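Local coordinates for uncharacterized protein (Bacteroides cellulosilyticus, PDB 5JVK) that probably hydrolyses O-glycosidic bonds, as a family 39 glycoside hydrolase of a gut symbiont, at residues Ile287-Met291 with Val310-Trp316; Tyr361-Arg366 with Leu415-Phe420. One frame throughout, in Å; residues are numbered along the deposited sequence.

Contact 1 (Ile287-Met291 with Val310-Trp316)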
loop_
_atom_site.group_PDB
_atom_site.type_symbol
_atom_site.label_atom_id
_atom_site.label_comp_id
_atom_site.label_asym_id
_atom_site.label_seq_id
_atom_site.Cartn_x
_atom_site.Cartn_y
_atom_site.Cartn_z
ATOM N N ILE A 287 -7.197 -4.727 -11.099
ATOM C CA ILE A 287 -6.849 -6.116 -10.783
ATOM C C ILE A 287 -6.433 -6.248 -9.316
ATOM O O ILE A 287 -5.941 -5.292 -8.714
ATOM C CB ILE A 287 -5.721 -6.657 -11.690
ATOM C CG1 ILE A 287 -4.480 -5.756 -11.653
ATOM C CG2 ILE A 287 -6.223 -6.801 -13.120
ATOM C CD1 ILE A 287 -3.214 -6.470 -12.059
ATOM N N HIS A 288 -6.631 -7.441 -8.758
ATOM C CA HIS A 288 -6.209 -7.783 -7.399
ATOM C C HIS A 288 -5.221 -8.956 -7.473
ATOM O O HIS A 288 -5.545 -10.065 -7.042
ATOM C CB HIS A 288 -7.428 -8.173 -6.546
ATOM C CG HIS A 288 -8.300 -7.021 -6.147
ATOM N ND1 HIS A 288 -9.319 -7.157 -5.232
ATOM C CD2 HIS A 288 -8.300 -5.717 -6.514
ATOM C CE1 HIS A 288 -9.922 -5.994 -5.066
ATOM N NE2 HIS A 288 -9.320 -5.102 -5.830
ATOM N N PRO A 289 -4.011 -8.726 -8.020
ATOM C CA PRO A 289 -3.108 -9.839 -8.324
ATOM C C PRO A 289 -2.352 -10.358 -7.094
ATOM O O PRO A 289 -1.141 -10.169 -6.977
ATOM C CB PRO A 289 -2.156 -9.215 -9.348
ATOM C CG PRO A 289 -2.010 -7.815 -8.858
ATOM C CD PRO A 289 -3.382 -7.433 -8.353
ATOM N N TYR A 290 -3.070 -11.015 -6.189
ATOM C CA TYR A 290 -2.465 -11.569 -4.979
ATOM C C TYR A 290 -1.559 -12.746 -5.336
ATOM O O TYR A 290 -1.994 -13.684 -6.002
ATOM C CB TYR A 290 -3.536 -12.026 -3.979
ATOM C CG TYR A 290 -4.183 -10.904 -3.196
ATOM C CD1 TYR A 290 -3.613 -10.443 -2.013
ATOM C CD2 TYR A 290 -5.378 -10.313 -3.622
ATOM C CE1 TYR A 290 -4.201 -9.425 -1.278
ATOM C CE2 TYR A 290 -5.974 -9.293 -2.890
ATOM C CZ TYR A 290 -5.378 -8.853 -1.718
ATOM O OH TYR A 290 -5.944 -7.842 -0.976
ATOM N N MET A 291 -0.305 -12.681 -4.888
ATOM C CA MET A 291 0.675 -13.749 -5.091
ATOM C C MET A 291 1.103 -14.413 -3.781
ATOM O O MET A 291 2.004 -15.254 -3.782
ATOM C CB MET A 291 1.900 -13.177 -5.794
ATOM C CG MET A 291 1.596 -12.584 -7.159
ATOM S SD MET A 291 2.804 -11.343 -7.635
ATOM C CE MET A 291 1.920 -10.550 -8.976
ATOM N N VAL A 310 2.314 -16.083 -12.816
ATOM C CA VAL A 310 1.706 -14.872 -12.259
ATOM C C VAL A 310 2.685 -14.225 -11.283
ATOM O O VAL A 310 2.707 -14.562 -10.103
ATOM C CB VAL A 310 0.353 -15.160 -11.567
ATOM C CG1 VAL A 310 -0.259 -13.880 -11.005
ATOM C CG2 VAL A 310 -0.606 -15.820 -12.546
ATOM N N ASN A 311 3.507 -13.319 -11.807
ATOM C CA ASN A 311 4.392 -12.470 -11.002
ATOM C C ASN A 311 4.436 -11.064 -11.591
ATOM O O ASN A 311 3.921 -10.843 -12.682
ATOM C CB ASN A 311 5.801 -13.075 -10.878
ATOM C CG ASN A 311 6.393 -13.520 -12.209
ATOM O OD1 ASN A 311 6.520 -12.738 -13.152
ATOM N ND2 ASN A 311 6.796 -14.784 -12.273
ATOM N N ILE A 312 5.039 -10.117 -10.876
ATOM C CA ILE A 312 5.078 -8.720 -11.333
ATOM C C ILE A 312 5.842 -8.553 -12.657
ATOM O O ILE A 312 5.347 -7.869 -13.549
ATOM C CB ILE A 312 5.604 -7.747 -10.244
ATOM C CG1 ILE A 312 4.594 -7.662 -9.095
ATOM C CG2 ILE A 312 5.856 -6.358 -10.827
ATOM C CD1 ILE A 312 5.059 -6.858 -7.899
ATOM N N PRO A 313 7.031 -9.173 -12.799
ATOM C CA PRO A 313 7.750 -9.041 -14.079
ATOM C C PRO A 313 7.043 -9.622 -15.319
ATOM O O PRO A 313 7.348 -9.205 -16.437
ATOM C CB PRO A 313 9.067 -9.778 -13.818
ATOM C CG PRO A 313 9.249 -9.709 -12.342
ATOM C CD PRO A 313 7.867 -9.835 -11.780
ATOM N N THR A 314 6.125 -10.569 -15.127
ATOM C CA THR A 314 5.329 -11.122 -16.223
ATOM C C THR A 314 4.019 -10.366 -16.409
ATOM O O THR A 314 3.664 -10.009 -17.533
ATOM C CB THR A 314 5.004 -12.607 -15.978
ATOM O OG1 THR A 314 6.221 -13.338 -15.802
ATOM C CG2 THR A 314 4.224 -13.203 -17.145
ATOM N N VAL A 315 3.302 -10.143 -15.310
ATOM C CA VAL A 315 1.963 -9.540 -15.349
ATOM C C VAL A 315 1.978 -8.062 -15.777
ATOM O O VAL A 315 1.127 -7.649 -16.570
ATOM C CB VAL A 315 1.233 -9.695 -13.989
ATOM C CG1 VAL A 315 -0.081 -8.912 -13.956
ATOM C CG2 VAL A 315 0.970 -11.166 -13.687
ATOM N N TRP A 316 2.927 -7.279 -15.261
ATOM C CA TRP A 316 2.954 -5.833 -15.532
ATOM C C TRP A 316 3.124 -5.533 -17.039
ATOM O O TRP A 316 2.296 -4.815 -17.603
ATOM C CB TRP A 316 4.000 -5.081 -14.672
ATOM C CG TRP A 316 3.482 -4.474 -13.364
ATOM C CD1 TRP A 316 3.672 -3.187 -12.936
ATOM C CD2 TRP A 316 2.718 -5.123 -12.332
ATOM N NE1 TRP A 316 3.078 -2.994 -11.714
ATOM C CE2 TRP A 316 2.488 -4.162 -11.317
ATOM C CE3 TRP A 316 2.207 -6.417 -12.163
ATOM C CZ2 TRP A 316 1.766 -4.454 -10.152
ATOM C CZ3 TRP A 316 1.486 -6.709 -10.999
ATOM C CH2 TRP A 316 1.276 -5.727 -10.010
#
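The thioether of M291 reaches across to the start of helix 312-325 and makes the close part of a contact within the loop joining barrel strand 284-287 to that helix, in a TIM barrel. The segment 287-291 leaves the C-terminal end of the strand, and V310 and N311 lead into the helix. Close packing runs along M291 from CG to CE. M291 CG stands beside its backbone N (chi1 -61°) and lies 3.7 Å from V310 O; the chain beyond is extended, which carries CE to the peptide link between N311 and I312. M291 CE is 3.7 Å from I312 N and 3.9 Å from I312 CG1. The two branches of I312 divide the work: CG1 meets the methionine, while CG2 rests over one face of the W316 ring, offset toward its rim, 3.7 Å above the plane. Away from M291 the fit is looser. P289, the centre of an inverse gamma turn, crosses the indole at about a right angle, its CG 4.1 Å from W316 CH2, and I287 CD1 comes only to 4.4 Å from V315 CG1. No hydrogen bond joins the segments; they meet by van der Waals packing, partly of side chains and partly of M291 on backbone. H288 ND1 bonds E223 and Y290 OH bonds E340. In clan GH-A the catalytic glutamates sit at the C-terminal ends of strands four and seven; E223, just past strand 217-220, and E340, near the end of strand 335-341, fit those positions and are probably that pair. N311 is the N-cap of the helix: its OD1 accepts from T314 OG1 at 2.7 Å and from T314 N at 3.0 Å, the latter approaching nearly along the C=O axis, at 164°.

Contact 2 (Tyr361-Arg366 with Leu415-Phe420); sequences YLLSRR and LKNYTF
R365 presents its guanidinium to the turn 415-418 with L415 CD2 over one face, 3.9 Å above the plane and toward the rim, and carbonyl oxygens at its edge. Y418 O lies in the guanidinium plane and takes R365 NH1 on a lone pair at 2.8 Å, with an N-H...O angle of 153°. R365 NH2 gives a second good bond, 2.8 Å to K416 O, this time from a direction tilted 27° from the carbonyl plane; NH1 adds weak bonds to L415 O and K416 O. The F420 ring offers one face to R366 CG, a CH-pi contact 3.7 Å from the centroid, while F420 CZ sits at the edge of the R366 guanidinium, whose plane is turned 64° from the ring. R366 runs extended alongside the phenyl ring toward a salt bridge with D426. The turn follows helix 403-415, after the last strand of the TIM barrel, and K416 departs from it with positive phi before strand 419-425 opens the C-terminal antiparallel sheet. Bends at chi2 and chi3 fold R365 back to reach the carbonyls, and D105 forms a salt bridge with NH2, so that the group's rotation is fixed from several directions. Deeper in, L415 lays its methyls on the helix, L415 CD1 3.8 Å from Y361 CB and L415 CD2 3.9 Å from L362 CD2. A water bridges R365 O and F420 N.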
loop_
_atom_site.group_PDB
_atom_site.type_symbol
_atom_site.label_atom_id
_atom_site.label_comp_id
_atom_site.label_asym_id
_atom_site.label_seq_id
_atom_site.Cartn_x
_atom_site.Cartn_y
_atom_site.Cartn_z
ATOM N N TYR A 361 6.876 -2.529 -4.951
ATOM C CA TYR A 361 6.932 -1.157 -5.465
ATOM C C TYR A 361 8.177 -0.893 -6.317
ATOM O O TYR A 361 8.116 -0.126 -7.280
ATOM C CB TYR A 361 6.797 -0.141 -4.326
ATOM C CG TYR A 361 5.407 -0.132 -3.730
ATOM C CD1 TYR A 361 4.317 0.297 -4.481
ATOM C CD2 TYR A 361 5.173 -0.565 -2.424
ATOM C CE1 TYR A 361 3.038 0.304 -3.952
ATOM C CE2 TYR A 361 3.892 -0.563 -1.883
ATOM C CZ TYR A 361 2.827 -0.124 -2.654
ATOM O OH TYR A 361 1.552 -0.112 -2.142
ATOM N N LEU A 362 9.288 -1.545 -5.976
ATOM C CA LEU A 362 10.503 -1.476 -6.791
ATOM C C LEU A 362 10.316 -2.168 -8.141
ATOM O O LEU A 362 10.685 -1.607 -9.175
ATOM C CB LEU A 362 11.700 -2.065 -6.041
ATOM C CG LEU A 362 12.172 -1.232 -4.843
ATOM C CD1 LEU A 362 13.035 -2.062 -3.902
ATOM C CD2 LEU A 362 12.919 0.014 -5.292
ATOM N N LEU A 363 9.738 -3.368 -8.136
ATOM C CA LEU A 363 9.422 -4.071 -9.389
ATOM C C LEU A 363 8.292 -3.393 -10.184
ATOM O O LEU A 363 8.319 -3.393 -11.416
ATOM C CB LEU A 363 9.081 -5.541 -9.127
ATOM C CG LEU A 363 10.240 -6.427 -8.660
ATOM C CD1 LEU A 363 9.719 -7.763 -8.148
ATOM C CD2 LEU A 363 11.263 -6.651 -9.765
ATOM N N SER A 364 7.309 -2.823 -9.488
ATOM C CA SER A 364 6.218 -2.090 -10.150
ATOM C C SER A 364 6.741 -0.882 -10.939
ATOM O O SER A 364 6.376 -0.694 -12.098
ATOM C CB SER A 364 5.163 -1.648 -9.135
ATOM O OG SER A 364 4.182 -0.821 -9.734
ATOM N N ARG A 365 7.605 -0.086 -10.311
ATOM C CA ARG A 365 8.247 1.048 -10.982
ATOM C C ARG A 365 9.174 0.595 -12.118
ATOM O O ARG A 365 9.247 1.253 -13.158
ATOM C CB ARG A 365 9.025 1.900 -9.968
ATOM C CG ARG A 365 9.528 3.247 -10.485
ATOM C CD ARG A 365 8.408 4.254 -10.704
ATOM N NE ARG A 365 7.742 4.628 -9.455
ATOM C CZ ARG A 365 8.220 5.476 -8.541
ATOM N NH1 ARG A 365 9.402 6.070 -8.692
ATOM N NH2 ARG A 365 7.506 5.731 -7.448
ATOM N N ARG A 366 9.879 -0.520 -11.918
ATOM C CA ARG A 366 10.750 -1.093 -12.958
ATOM C C ARG A 366 9.981 -1.345 -14.251
ATOM O O ARG A 366 10.401 -0.904 -15.319
ATOM C CB ARG A 366 11.376 -2.399 -12.471
ATOM C CG ARG A 366 12.379 -3.027 -13.428
ATOM C CD ARG A 366 12.593 -4.486 -13.087
ATOM N NE ARG A 366 13.521 -5.135 -14.007
ATOM C CZ ARG A 366 13.730 -6.452 -14.085
ATOM N NH1 ARG A 366 13.067 -7.311 -13.307
ATOM N NH2 ARG A 366 14.613 -6.917 -14.964
ATOM N N LEU A 415 12.544 5.670 -3.806
ATOM C CA LEU A 415 11.874 5.650 -5.123
ATOM C C LEU A 415 11.481 7.038 -5.613
ATOM O O LEU A 415 11.759 7.395 -6.756
ATOM C CB LEU A 415 10.604 4.781 -5.099
ATOM C CG LEU A 415 10.741 3.284 -5.379
ATOM C CD1 LEU A 415 9.455 2.556 -5.014
ATOM C CD2 LEU A 415 11.099 3.034 -6.839
ATOM N N LYS A 416 10.822 7.796 -4.738
ATOM C CA LYS A 416 10.246 9.095 -5.085
ATOM C C LYS A 416 9.425 8.964 -6.384
ATOM O O LYS A 416 8.530 8.122 -6.450
ATOM C CB LYS A 416 11.342 10.169 -5.173
ATOM C CG LYS A 416 12.176 10.375 -3.919
ATOM C CD LYS A 416 13.127 11.548 -4.126
ATOM C CE LYS A 416 13.952 11.867 -2.893
ATOM N NZ LYS A 416 15.110 10.945 -2.748
ATOM N N ASN A 417 9.735 9.758 -7.411
ATOM C CA ASN A 417 9.137 9.604 -8.729
ATOM C C ASN A 417 10.208 9.382 -9.793
ATOM O O ASN A 417 10.041 9.777 -10.949
ATOM C CB ASN A 417 8.285 10.830 -9.025
ATOM C CG ASN A 417 7.031 10.858 -8.187
ATOM O OD1 ASN A 417 6.888 11.660 -7.267
ATOM N ND2 ASN A 417 6.126 9.948 -8.488
ATOM N N TYR A 418 11.295 8.720 -9.397
ATOM C CA TYR A 418 12.378 8.380 -10.317
ATOM C C TYR A 418 11.926 7.276 -11.274
ATOM O O TYR A 418 11.168 6.387 -10.887
ATOM C CB TYR A 418 13.622 7.913 -9.547
ATOM C CG TYR A 418 14.294 8.969 -8.688
ATOM C CD1 TYR A 418 14.614 10.226 -9.208
ATOM C CD2 TYR A 418 14.650 8.698 -7.364
ATOM C CE1 TYR A 418 15.244 11.188 -8.428
ATOM C CE2 TYR A 418 15.283 9.653 -6.577
ATOM C CZ TYR A 418 15.578 10.895 -7.112
ATOM O OH TYR A 418 16.202 11.847 -6.337
ATOM N N THR A 419 12.393 7.343 -12.517
ATOM C CA THR A 419 12.066 6.340 -13.525
ATOM C C THR A 419 13.176 5.291 -13.625
ATOM O O THR A 419 14.335 5.551 -13.283
ATOM C CB THR A 419 11.826 6.986 -14.899
ATOM O OG1 THR A 419 12.986 7.723 -15.298
ATOM C CG2 THR A 419 10.631 7.923 -14.843
ATOM N N PHE A 420 12.803 4.107 -14.104
ATOM C CA PHE A 420 13.724 2.977 -14.206
ATOM C C PHE A 420 14.764 3.208 -15.304
ATOM O O PHE A 420 14.417 3.620 -16.407
ATOM C CB PHE A 420 12.943 1.686 -14.468
ATOM C CG PHE A 420 13.814 0.499 -14.758
ATOM C CD1 PHE A 420 14.572 -0.084 -13.748
ATOM C CD2 PHE A 420 13.888 -0.030 -16.045
ATOM C CE1 PHE A 420 15.384 -1.174 -14.016
ATOM C CE2 PHE A 420 14.698 -1.119 -16.318
ATOM C CZ PHE A 420 15.442 -1.693 -15.302
HETATM O O HOH W 1 9.870 3.838 -14.361
#

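In the fold
Along the chain the two contacts follow in series, neither nested nor crossed. Contact 1 closes the loop between barrel strand 284-287 and helix 312-325, with no regular structure in the 18 residues between its segments. After strand 335-341, helix 350-366 opens contact 2, which closes past strand 373-375 and helix 403-415 and so ties helix 350-366 to the first strand of the C-terminal sheet. The contacts meet where helices 312-325 and 350-366 lie against each other: W316 NE1 is 3.1 Å from S364 OG, a probable hydrogen bond, and I312 CG2 packs 3.7 Å from L363 CB. Side by side, they link the loop after strand 284-287 through both helices to the C-terminal antiparallel sheet.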